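Local structure of cytochrome P450 (Rhodococcus erythropolis, 3WEC) at residues Pro87-Gly92 with Cys247-Val252; Ala183-Ile188 with Asp198-Ala203; Asp67-Thr72 with Gly95-Phe100. The protein is a cytochrome P450 monooxygenase that hydroxylates the quinoline nitrogen of an aurachin precursor, using heme iron. All coordinates share one frame; numbering follows the deposited sequence.

Interaction 1 of 3, residues Pro87-Gly92 with Cys247-Val252. With AUI (3-[(2E,6E,9R)-9-hydroxy-3,7,11-trimethyldodeca-2,6,10-trien-1-yl]-2-methylquinolin-4(1H)-one), chain C.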
loop_
_atom_site.group_PDB
_atom_site.type_symbol
_atom_site.label_atom_id
_atom_site.label_comp_id
_atom_site.label_asym_id
_atom_site.label_seq_id
_atom_site.Cartn_x
_atom_site.Cartn_y
_atom_site.Cartn_z
ATOM N N PRO A 87 11.390 12.962 1.389
ATOM C CA PRO A 87 10.042 13.205 1.944
ATOM C C PRO A 87 9.299 11.883 2.156
ATOM O O PRO A 87 9.202 11.062 1.248
ATOM C CB PRO A 87 9.332 14.014 0.859
ATOM C CG PRO A 87 10.406 14.555 -0.006
ATOM C CD PRO A 87 11.572 13.609 0.082
ATOM N N PHE A 88 8.822 11.682 3.375
ATOM C CA PHE A 88 8.247 10.411 3.772
ATOM C C PHE A 88 7.093 10.624 4.759
ATOM O O PHE A 88 7.244 11.368 5.748
ATOM C CB PHE A 88 9.361 9.538 4.363
ATOM C CG PHE A 88 8.913 8.179 4.819
ATOM C CD1 PHE A 88 9.191 7.751 6.113
ATOM C CD2 PHE A 88 8.225 7.321 3.966
ATOM C CE1 PHE A 88 8.795 6.493 6.536
ATOM C CE2 PHE A 88 7.816 6.063 4.397
ATOM C CZ PHE A 88 8.101 5.651 5.685
ATOM N N LEU A 89 5.943 10.014 4.438
ATOM C CA LEU A 89 4.792 9.904 5.358
ATOM C C LEU A 89 5.300 9.395 6.691
ATOM O O LEU A 89 5.997 8.386 6.737
ATOM C CB LEU A 89 3.761 8.889 4.835
ATOM C CG LEU A 89 2.371 9.186 4.261
ATOM C CD1 LEU A 89 1.521 7.919 4.356
ATOM C CD2 LEU A 89 1.650 10.340 4.937
ATOM N N GLY A 90 4.994 10.063 7.787
ATOM C CA GLY A 90 5.517 9.544 9.049
ATOM C C GLY A 90 6.904 10.017 9.500
ATOM O O GLY A 90 7.355 9.678 10.603
ATOM N N LEU A 91 7.597 10.765 8.640
ATOM C CA LEU A 91 8.443 11.851 9.134
ATOM C C LEU A 91 7.381 12.847 9.585
ATOM O O LEU A 91 7.669 13.871 10.220
ATOM C CB LEU A 91 9.284 12.453 8.011
ATOM C CG LEU A 91 10.744 12.074 7.771
ATOM C CD1 LEU A 91 11.120 10.701 8.318
ATOM C CD2 LEU A 91 11.069 12.218 6.281
ATOM N N GLY A 92 6.135 12.503 9.252
ATOM C CA GLY A 92 4.961 13.291 9.589
ATOM C C GLY A 92 5.056 14.658 8.960
ATOM O O GLY A 92 5.778 14.854 7.988
ATOM N N CYS A 247 -6.889 13.526 4.829
ATOM C CA CYS A 247 -7.035 13.590 3.347
ATOM C C CYS A 247 -5.762 13.226 2.573
ATOM O O CYS A 247 -5.795 12.373 1.649
ATOM C CB CYS A 247 -7.672 14.908 2.916
ATOM S SG CYS A 247 -9.392 15.035 3.498
ATOM N N LEU A 248 -4.642 13.831 2.967
ATOM C CA LEU A 248 -3.337 13.530 2.341
ATOM C C LEU A 248 -2.983 12.044 2.579
ATOM O O LEU A 248 -2.462 11.375 1.676
ATOM C CB LEU A 248 -2.219 14.367 2.960
ATOM C CG LEU A 248 -0.934 14.815 2.231
ATOM C CD1 LEU A 248 0.246 14.709 3.153
ATOM C CD2 LEU A 248 -0.578 14.171 0.907
ATOM N N LEU A 249 -3.240 11.533 3.800
ATOM C CA LEU A 249 -2.818 10.162 4.117
ATOM C C LEU A 249 -3.528 9.182 3.184
ATOM O O LEU A 249 -2.926 8.265 2.583
ATOM C CB LEU A 249 -3.083 9.821 5.590
ATOM C CG LEU A 249 -3.245 8.336 5.911
ATOM C CD1 LEU A 249 -1.844 7.718 5.779
ATOM C CD2 LEU A 249 -3.739 8.124 7.330
ATOM N N ILE A 250 -4.825 9.399 3.054
ATOM C CA ILE A 250 -5.653 8.661 2.144
ATOM C C ILE A 250 -5.262 8.799 0.674
ATOM O O ILE A 250 -5.303 7.813 -0.052
ATOM C CB ILE A 250 -7.096 8.978 2.445
ATOM C CG1 ILE A 250 -7.417 8.107 3.724
ATOM C CG2 ILE A 250 -7.960 8.736 1.222
ATOM C CD1 ILE A 250 -8.843 7.818 3.967
ATOM N N THR A 251 -4.836 9.982 0.257
ATOM C CA THR A 251 -4.347 10.180 -1.113
ATOM C C THR A 251 -3.036 9.439 -1.391
ATOM O O THR A 251 -2.770 9.092 -2.570
ATOM C CB THR A 251 -4.121 11.648 -1.380
ATOM O OG1 THR A 251 -5.362 12.341 -1.225
ATOM C CG2 THR A 251 -3.545 11.911 -2.865
ATOM N N VAL A 252 -2.186 9.243 -0.360
ATOM C CA VAL A 252 -0.920 8.551 -0.539
ATOM C C VAL A 252 -1.190 7.016 -0.339
ATOM O O VAL A 252 -0.843 6.153 -1.180
ATOM C CB VAL A 252 0.103 9.015 0.520
ATOM C CG1 VAL A 252 1.357 8.167 0.385
ATOM C CG2 VAL A 252 0.448 10.518 0.483
HETATM O O13 AUI C . 2.631 1.463 7.400
HETATM C C1 AUI C . 1.934 1.492 6.359
HETATM C C4 AUI C . 0.915 2.549 6.216
HETATM C C5 AUI C . 0.745 3.511 7.207
HETATM C C6 AUI C . -0.211 4.514 7.047
HETATM C C7 AUI C . -0.955 4.519 5.859
HETATM C C8 AUI C . -0.811 3.580 4.835
HETATM C C9 AUI C . 0.125 2.564 4.952
HETATM N N10 AUI C . 0.318 1.650 3.952
HETATM C C3 AUI C . 1.219 0.648 4.019
HETATM C C11 AUI C . 1.377 -0.342 2.875
HETATM C C2 AUI C . 2.085 0.508 5.237
HETATM C C12 AUI C . 3.109 -0.592 5.312
HETATM C C14 AUI C . 4.199 -0.318 4.270
HETATM C C15 AUI C . 5.002 0.737 3.967
HETATM C C26 AUI C . 5.011 2.091 4.650
HETATM C C16 AUI C . 5.925 0.488 2.802
HETATM C C17 AUI C . 7.428 0.532 3.073
HETATM C C18 AUI C . 7.786 1.208 4.367
HETATM C C19 AUI C . 8.986 1.156 4.986
HETATM C C27 AUI C . 10.203 0.443 4.452
HETATM C C20 AUI C . 9.128 1.924 6.277
HETATM C C21 AUI C . 8.675 1.186 7.541
HETATM O O28 AUI C . 8.656 2.162 8.575
HETATM C C22 AUI C . 7.279 0.599 7.524
HETATM C C23 AUI C . 6.155 1.105 8.104
HETATM C C24 AUI C . 4.913 0.293 7.964
HETATM C C25 AUI C . 5.993 2.408 8.872
#
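A small, buried, wholly apolar contact joins the loop 87-92, in the B-C region of the P450 fold, to the long central helix 240-271, beside the bound quinolone. L89 supplies the loop's side: its CD1 lies 3.7 Å from CD1 of L249 and 4.0 Å from CG1 of V252, one helical turn further on. The L89 and L249 side chains lie roughly perpendicular, whereas L89 and V252 run antiparallel alongside each other. L249 has CG anti to its N (chi1 156°), and CD1 reaches both L89 and the ligand, lying 3.3 Å from C7 on the benzo ring of AUI. L249 also touches the heme, so a single leucine borders loop, substrate and cofactor. F88 meets the ligand's tail instead, with CZ 3.9 Å from C20.

The loop is shaped by a type II beta turn from F88 to L91, closed by L91 N to F88 O (3.0 Å), with G90 taking the positive phi (88°). On the helix, T251 OG1 donates to C247 O (2.9 Å) from above the carbonyl plane, turning the hydroxyl back onto its own helix.

Helix 240-271 thus meets the loop through L89 and, close by, helix 172-182 through L248 and T251, with L248 reaching helix 194-216 as well.

Interaction 2 of 3, residues Ala183-Ile188 with Asp198-Ala203; sequences AGVLDI and DRRSAA. With AUI (3-[(2E,6E,9R)-9-hydroxy-3,7,11-trimethyldodeca-2,6,10-trien-1-yl]-2-methylquinolin-4(1H)-one), chain C.
Apolar and van der Waals contacts alone connect V185 and G184 with R200, linking the stretch between helices 172-182 and 194-216, the F/G region of a P450, to the second of those helices. CG2 of V185 lies 3.9 Å from CG of R200, and the two side chains run alongside each other with opposite headings, so the valine meets the aliphatic base of the arginine. Further out, NH2 of R200 comes to 4.0 Å from CA of G184. Bends at chi2 (111°) and chi3 (126°) bring the guanidinium obliquely up to the glycine; with no side chain on G184, the group can settle against the main chain. R200 also touches a crystal neighbour, so its exact pose may owe something to the lattice.

No hydrogen bond crosses between the two segments. D187 N bonds to G184 O (3.1 Å), rounding off the loop, and A202 N bonds to D198 O in the helix. The D187 carboxylate is well occupied: OD1 accepts from G398 N and OD2 from L399 N, while the bond from I188 N to OD1 is weak and bent (129°).

Ligand contacts come from the other end of the loop. L186 CD2 sits 3.7 Å from N10, the quinolone nitrogen that the enzyme is expected to oxidise, and I188 CD1 lies 3.8 Å from C20 of the tail.

With neither a hydrogen bond nor a salt bridge between the segments, the arginine packs with both its CG and its guanidinium end, without pairing its charge across the contact, and polar links of the loop run to L89 and to the backbone of 397-399.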
loop_
_atom_site.group_PDB
_atom_site.type_symbol
_atom_site.label_atom_id
_atom_site.label_comp_id
_atom_site.label_asym_id
_atom_site.label_seq_id
_atom_site.Cartn_x
_atom_site.Cartn_y
_atom_site.Cartn_z
ATOM N N ALA A 183 2.619 10.350 -4.472
ATOM C CA ALA A 183 2.523 8.850 -4.441
ATOM C C ALA A 183 3.752 8.179 -3.867
ATOM O O ALA A 183 3.571 7.254 -3.133
ATOM C CB ALA A 183 2.191 8.222 -5.793
ATOM N N GLY A 184 4.978 8.652 -4.166
ATOM C CA GLY A 184 6.224 7.954 -3.687
ATOM C C GLY A 184 6.609 8.220 -2.211
ATOM O O GLY A 184 7.536 7.606 -1.628
ATOM N N VAL A 185 5.874 9.126 -1.596
ATOM C CA VAL A 185 6.015 9.481 -0.209
ATOM C C VAL A 185 5.517 8.310 0.695
ATOM O O VAL A 185 5.668 8.344 1.896
ATOM C CB VAL A 185 5.260 10.836 -0.049
ATOM C CG1 VAL A 185 4.494 11.019 1.266
ATOM C CG2 VAL A 185 6.180 12.012 -0.435
ATOM N N LEU A 186 5.034 7.235 0.096
ATOM C CA LEU A 186 4.643 6.032 0.865
ATOM C C LEU A 186 5.893 5.219 1.165
ATOM O O LEU A 186 5.953 4.509 2.124
ATOM C CB LEU A 186 3.695 5.112 0.046
ATOM C CG LEU A 186 2.402 4.492 0.662
ATOM C CD1 LEU A 186 1.806 3.441 -0.262
ATOM C CD2 LEU A 186 2.517 4.038 2.132
ATOM N N ASP A 187 6.891 5.301 0.303
ATOM C CA ASP A 187 8.024 4.420 0.460
ATOM C C ASP A 187 9.263 5.240 0.814
ATOM O O ASP A 187 9.301 6.471 0.611
ATOM C CB ASP A 187 8.176 3.554 -0.809
ATOM C CG ASP A 187 8.957 2.232 -0.580
ATOM O OD1 ASP A 187 9.580 1.988 0.483
ATOM O OD2 ASP A 187 9.004 1.430 -1.532
ATOM N N ILE A 188 10.268 4.571 1.373
ATOM C CA ILE A 188 11.556 5.199 1.586
ATOM C C ILE A 188 12.426 4.943 0.356
ATOM O O ILE A 188 12.569 3.799 -0.065
ATOM C CB ILE A 188 12.262 4.659 2.858
ATOM C CG1 ILE A 188 11.270 4.577 4.034
ATOM C CG2 ILE A 188 13.518 5.493 3.166
ATOM C CD1 ILE A 188 11.921 4.376 5.397
ATOM N N ASP A 198 12.264 18.473 -2.990
ATOM C CA ASP A 198 11.605 19.800 -2.969
ATOM C C ASP A 198 10.249 19.819 -3.669
ATOM O O ASP A 198 9.222 20.114 -3.030
ATOM C CB ASP A 198 12.506 20.879 -3.626
ATOM C CG ASP A 198 13.759 21.177 -2.830
ATOM O OD1 ASP A 198 14.461 22.154 -3.190
ATOM O OD2 ASP A 198 14.048 20.464 -1.842
ATOM N N ARG A 199 10.241 19.482 -4.966
ATOM C CA ARG A 199 9.007 19.384 -5.759
ATOM C C ARG A 199 7.892 18.566 -5.056
ATOM O O ARG A 199 6.673 18.792 -5.228
ATOM C CB ARG A 199 9.370 18.669 -7.018
ATOM C CG ARG A 199 8.525 18.975 -8.215
ATOM C CD ARG A 199 9.519 19.508 -9.213
ATOM N NE ARG A 199 9.244 19.126 -10.582
ATOM C CZ ARG A 199 9.615 19.887 -11.625
ATOM N NH1 ARG A 199 10.192 21.051 -11.407
ATOM N NH2 ARG A 199 9.346 19.516 -12.866
ATOM N N ARG A 200 8.330 17.618 -4.250
ATOM C CA ARG A 200 7.434 16.636 -3.613
ATOM C C ARG A 200 6.968 17.206 -2.295
ATOM O O ARG A 200 5.801 17.052 -1.899
ATOM C CB ARG A 200 8.264 15.406 -3.330
ATOM C CG ARG A 200 7.586 14.059 -3.441
ATOM C CD ARG A 200 8.146 13.323 -4.624
ATOM N NE ARG A 200 8.637 12.010 -4.239
ATOM C CZ ARG A 200 9.104 11.094 -5.081
ATOM N NH1 ARG A 200 9.143 11.275 -6.387
ATOM N NH2 ARG A 200 9.576 9.980 -4.593
ATOM N N SER A 201 7.912 17.805 -1.578
ATOM C CA SER A 201 7.638 18.656 -0.413
ATOM C C SER A 201 6.656 19.779 -0.679
ATOM O O SER A 201 5.769 20.023 0.121
ATOM C CB SER A 201 8.943 19.281 0.109
ATOM O OG SER A 201 9.371 18.513 1.217
ATOM N N ALA A 202 6.822 20.494 -1.781
ATOM C CA ALA A 202 5.832 21.515 -2.089
ATOM C C ALA A 202 4.463 20.834 -2.178
ATOM O O ALA A 202 3.470 21.383 -1.741
ATOM C CB ALA A 202 6.169 22.275 -3.356
ATOM N N ALA A 203 4.411 19.601 -2.657
ATOM C CA ALA A 203 3.122 19.033 -2.968
ATOM C C ALA A 203 2.444 18.470 -1.696
ATOM O O ALA A 203 1.198 18.414 -1.581
ATOM C CB ALA A 203 3.293 18.011 -4.075
HETATM O O13 AUI C . 2.631 1.463 7.400
HETATM C C1 AUI C . 1.934 1.492 6.359
HETATM C C4 AUI C . 0.915 2.549 6.216
HETATM C C5 AUI C . 0.745 3.511 7.207
HETATM C C6 AUI C . -0.211 4.514 7.047
HETATM C C7 AUI C . -0.955 4.519 5.859
HETATM C C8 AUI C . -0.811 3.580 4.835
HETATM C C9 AUI C . 0.125 2.564 4.952
HETATM N N10 AUI C . 0.318 1.650 3.952
HETATM C C3 AUI C . 1.219 0.648 4.019
HETATM C C11 AUI C . 1.377 -0.342 2.875
HETATM C C2 AUI C . 2.085 0.508 5.237
HETATM C C12 AUI C . 3.109 -0.592 5.312
HETATM C C14 AUI C . 4.199 -0.318 4.270
HETATM C C15 AUI C . 5.002 0.737 3.967
HETATM C C26 AUI C . 5.011 2.091 4.650
HETATM C C16 AUI C . 5.925 0.488 2.802
HETATM C C17 AUI C . 7.428 0.532 3.073
HETATM C C18 AUI C . 7.786 1.208 4.367
HETATM C C19 AUI C . 8.986 1.156 4.986
HETATM C C27 AUI C . 10.203 0.443 4.452
HETATM C C20 AUI C . 9.128 1.924 6.277
HETATM C C21 AUI C . 8.675 1.186 7.541
HETATM O O28 AUI C . 8.656 2.162 8.575
HETATM C C22 AUI C . 7.279 0.599 7.524
HETATM C C23 AUI C . 6.155 1.105 8.104
HETATM C C24 AUI C . 4.913 0.293 7.964
HETATM C C25 AUI C . 5.993 2.408 8.872
#

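Interaction 3 of 3, residues Asp67-Thr72 with Gly95-Phe100; sequences DFANST and GDARPF. With AUI (3-[(2E,6E,9R)-9-hydroxy-3,7,11-trimethyldodeca-2,6,10-trien-1-yl]-2-methylquinolin-4(1H)-one), chain C.
A69 and A97 meet methyl to methyl, CB to CB at 3.9 Å, while the A69 methyl also rests 3.7 Å from the carbonyl O of G95. This small patch, partly buried and crossed by no hydrogen bond, is where two loops touch that each give a residue to the ligand pocket. Both belong to the region leading up to helix 107-121, the B-C region that lines the substrate pocket in P450s.

From 67-72 that residue is F68. Its ring spreads across the hydroxylated end of the ligand: O28 stands 3.3 Å above one face, displaced from the ring centre and nearest CE1, and the methyl C25 lies over the same face, 3.6 Å from CE2. From 95-100, the backbone O of F100 approaches C6 of the quinolone at 3.6 Å.

A second shell fixes the loop that carries F68. A chi1 of 79° turns S71 OG back toward F68 O, to which it donates at 2.8 Å; S71 N reaches the same oxygen from the same face of its plane, so this carbonyl is gripped twice by one residue. S71 OG also bonds to F73 N, capping the start of helix 73-81. N70 ND2 donates to D67 OD1 (2.9 Å, 152°) on its syn lone pair, closing a side-chain link within 67-72. R98 NH2 has a salt bridge to E242.

Further out, F68 packs on I306, F100 on A245, L248 and L249, and R98 on helix 107-121, so the contact lies among strand 303-307, helix 240-271 and helix 107-121, just ahead of helix 73-81.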
loop_
_atom_site.group_PDB
_atom_site.type_symbol
_atom_site.label_atom_id
_atom_site.label_comp_id
_atom_site.label_asym_id
_atom_site.label_seq_id
_atom_site.Cartn_x
_atom_site.Cartn_y
_atom_site.Cartn_z
ATOM N N ASP A 67 4.557 4.366 16.273
ATOM C CA ASP A 67 5.060 5.718 16.537
ATOM C C ASP A 67 6.445 5.941 15.911
ATOM O O ASP A 67 7.427 6.175 16.610
ATOM C CB ASP A 67 5.132 5.961 18.039
ATOM C CG ASP A 67 5.264 7.427 18.385
ATOM O OD1 ASP A 67 5.611 8.231 17.498
ATOM O OD2 ASP A 67 5.005 7.779 19.550
ATOM N N PHE A 68 6.514 5.897 14.584
ATOM C CA PHE A 68 7.805 5.926 13.890
ATOM C C PHE A 68 8.629 7.230 13.972
ATOM O O PHE A 68 9.850 7.182 13.962
ATOM C CB PHE A 68 7.628 5.453 12.446
ATOM C CG PHE A 68 7.863 3.976 12.269
ATOM C CD1 PHE A 68 9.143 3.492 11.958
ATOM C CD2 PHE A 68 6.826 3.069 12.432
ATOM C CE1 PHE A 68 9.376 2.133 11.796
ATOM C CE2 PHE A 68 7.052 1.708 12.279
ATOM C CZ PHE A 68 8.322 1.239 11.960
ATOM N N ALA A 69 7.967 8.383 14.078
ATOM C CA ALA A 69 8.673 9.670 14.091
ATOM C C ALA A 69 9.426 9.892 15.398
ATOM O O ALA A 69 10.469 10.556 15.426
ATOM C CB ALA A 69 7.707 10.805 13.823
ATOM N N ASN A 70 8.910 9.321 16.480
ATOM C CA ASN A 70 9.587 9.424 17.767
ATOM C C ASN A 70 10.518 8.250 18.072
ATOM O O ASN A 70 11.000 8.125 19.192
ATOM C CB ASN A 70 8.570 9.647 18.885
ATOM C CG ASN A 70 7.793 10.937 18.702
ATOM O OD1 ASN A 70 8.360 12.035 18.755
ATOM N ND2 ASN A 70 6.492 10.814 18.470
ATOM N N SER A 71 10.776 7.412 17.065
ATOM C CA SER A 71 11.734 6.298 17.181
ATOM C C SER A 71 13.131 6.728 16.735
ATOM O O SER A 71 13.278 7.753 16.083
ATOM C CB SER A 71 11.267 5.089 16.369
ATOM O OG SER A 71 11.547 5.261 14.986
ATOM N N THR A 72 14.152 5.956 17.110
ATOM C CA THR A 72 15.516 6.199 16.642
ATOM C C THR A 72 15.742 5.641 15.234
ATOM O O THR A 72 16.817 5.834 14.660
ATOM C CB THR A 72 16.573 5.548 17.558
ATOM O OG1 THR A 72 16.202 4.187 17.810
ATOM C CG2 THR A 72 16.739 6.312 18.880
ATOM N N GLY A 95 7.185 16.962 12.785
ATOM C CA GLY A 95 7.261 16.080 13.954
ATOM C C GLY A 95 5.992 15.270 14.190
ATOM O O GLY A 95 6.064 14.090 14.536
ATOM N N ASP A 96 4.836 15.912 13.993
ATOM C CA ASP A 96 3.504 15.303 14.153
ATOM C C ASP A 96 3.150 14.283 13.032
ATOM O O ASP A 96 2.610 14.644 11.980
ATOM C CB ASP A 96 2.443 16.418 14.255
ATOM C CG ASP A 96 1.198 15.992 15.025
ATOM O OD1 ASP A 96 1.151 14.843 15.515
ATOM O OD2 ASP A 96 0.261 16.811 15.131
ATOM N N ALA A 97 3.459 13.009 13.275
ATOM C CA ALA A 97 3.066 11.921 12.374
ATOM C C ALA A 97 1.683 11.358 12.715
ATOM O O ALA A 97 1.198 10.411 12.069
ATOM C CB ALA A 97 4.107 10.808 12.393
ATOM N N ARG A 98 1.055 11.954 13.721
ATOM C CA ARG A 98 -0.168 11.422 14.319
ATOM C C ARG A 98 -1.358 11.240 13.350
ATOM O O ARG A 98 -1.904 10.135 13.246
ATOM C CB ARG A 98 -0.593 12.279 15.515
ATOM C CG ARG A 98 0.065 11.969 16.851
ATOM C CD ARG A 98 -0.621 12.804 17.915
ATOM N NE ARG A 98 -2.095 12.764 17.801
ATOM C CZ ARG A 98 -2.877 13.752 17.337
ATOM N NH1 ARG A 98 -2.359 14.907 16.919
ATOM N NH2 ARG A 98 -4.193 13.583 17.279
ATOM N N PRO A 99 -1.778 12.317 12.652
ATOM C CA PRO A 99 -2.947 12.061 11.821
ATOM C C PRO A 99 -2.643 11.157 10.609
ATOM O O PRO A 99 -3.542 10.914 9.799
ATOM C CB PRO A 99 -3.411 13.471 11.406
ATOM C CG PRO A 99 -2.706 14.420 12.338
ATOM C CD PRO A 99 -1.398 13.744 12.635
ATOM N N PHE A 100 -1.411 10.642 10.530
ATOM C CA PHE A 100 -1.030 9.637 9.533
ATOM C C PHE A 100 -1.168 8.171 10.013
ATOM O O PHE A 100 -0.716 7.229 9.323
ATOM C CB PHE A 100 0.409 9.880 9.032
ATOM C CG PHE A 100 0.587 11.161 8.266
ATOM C CD1 PHE A 100 -0.471 11.730 7.553
ATOM C CD2 PHE A 100 1.833 11.790 8.232
ATOM C CE1 PHE A 100 -0.292 12.912 6.844
ATOM C CE2 PHE A 100 2.021 12.966 7.514
ATOM C CZ PHE A 100 0.960 13.528 6.821
HETATM O O13 AUI C . 2.631 1.463 7.400
HETATM C C1 AUI C . 1.934 1.492 6.359
HETATM C C4 AUI C . 0.915 2.549 6.216
HETATM C C5 AUI C . 0.745 3.511 7.207
HETATM C C6 AUI C . -0.211 4.514 7.047
HETATM C C7 AUI C . -0.955 4.519 5.859
HETATM C C8 AUI C . -0.811 3.580 4.835
HETATM C C9 AUI C . 0.125 2.564 4.952
HETATM N N10 AUI C . 0.318 1.650 3.952
HETATM C C3 AUI C . 1.219 0.648 4.019
HETATM C C11 AUI C . 1.377 -0.342 2.875
HETATM C C2 AUI C . 2.085 0.508 5.237
HETATM C C12 AUI C . 3.109 -0.592 5.312
HETATM C C14 AUI C . 4.199 -0.318 4.270
HETATM C C15 AUI C . 5.002 0.737 3.967
HETATM C C26 AUI C . 5.011 2.091 4.650
HETATM C C16 AUI C . 5.925 0.488 2.802
HETATM C C17 AUI C . 7.428 0.532 3.073
HETATM C C18 AUI C . 7.786 1.208 4.367
HETATM C C19 AUI C . 8.986 1.156 4.986
HETATM C C27 AUI C . 10.203 0.443 4.452
HETATM C C20 AUI C . 9.128 1.924 6.277
HETATM C C21 AUI C . 8.675 1.186 7.541
HETATM O O28 AUI C . 8.656 2.162 8.575
HETATM C C22 AUI C . 7.279 0.599 7.524
HETATM C C23 AUI C . 6.155 1.105 8.104
HETATM C C24 AUI C . 4.913 0.293 7.964
HETATM C C25 AUI C . 5.993 2.408 8.872
#

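How the interactions relate
From the N terminus, 67-72 opens interaction 3, which closes at 95-100 and brings together the loops before and after helix 73-81. Before it closes, 87-92 starts interaction 1, whose partner 247-252 comes much later, so interactions 1 and 3 cross; interaction 1 ties the B-C region to helix 240-271. Interaction 2, a short closure of the F-G loop 183-188 onto helix 194-216, is nested inside the long loop of interaction 1 and follows interaction 3 in series. Interaction 1 is the hub: L89 N probably bonds to V185 O of interaction 2, and G90 O packs on the A69 methyl of interaction 3. Interactions 2 and 3 do not touch, but all three border the quinolone ligand.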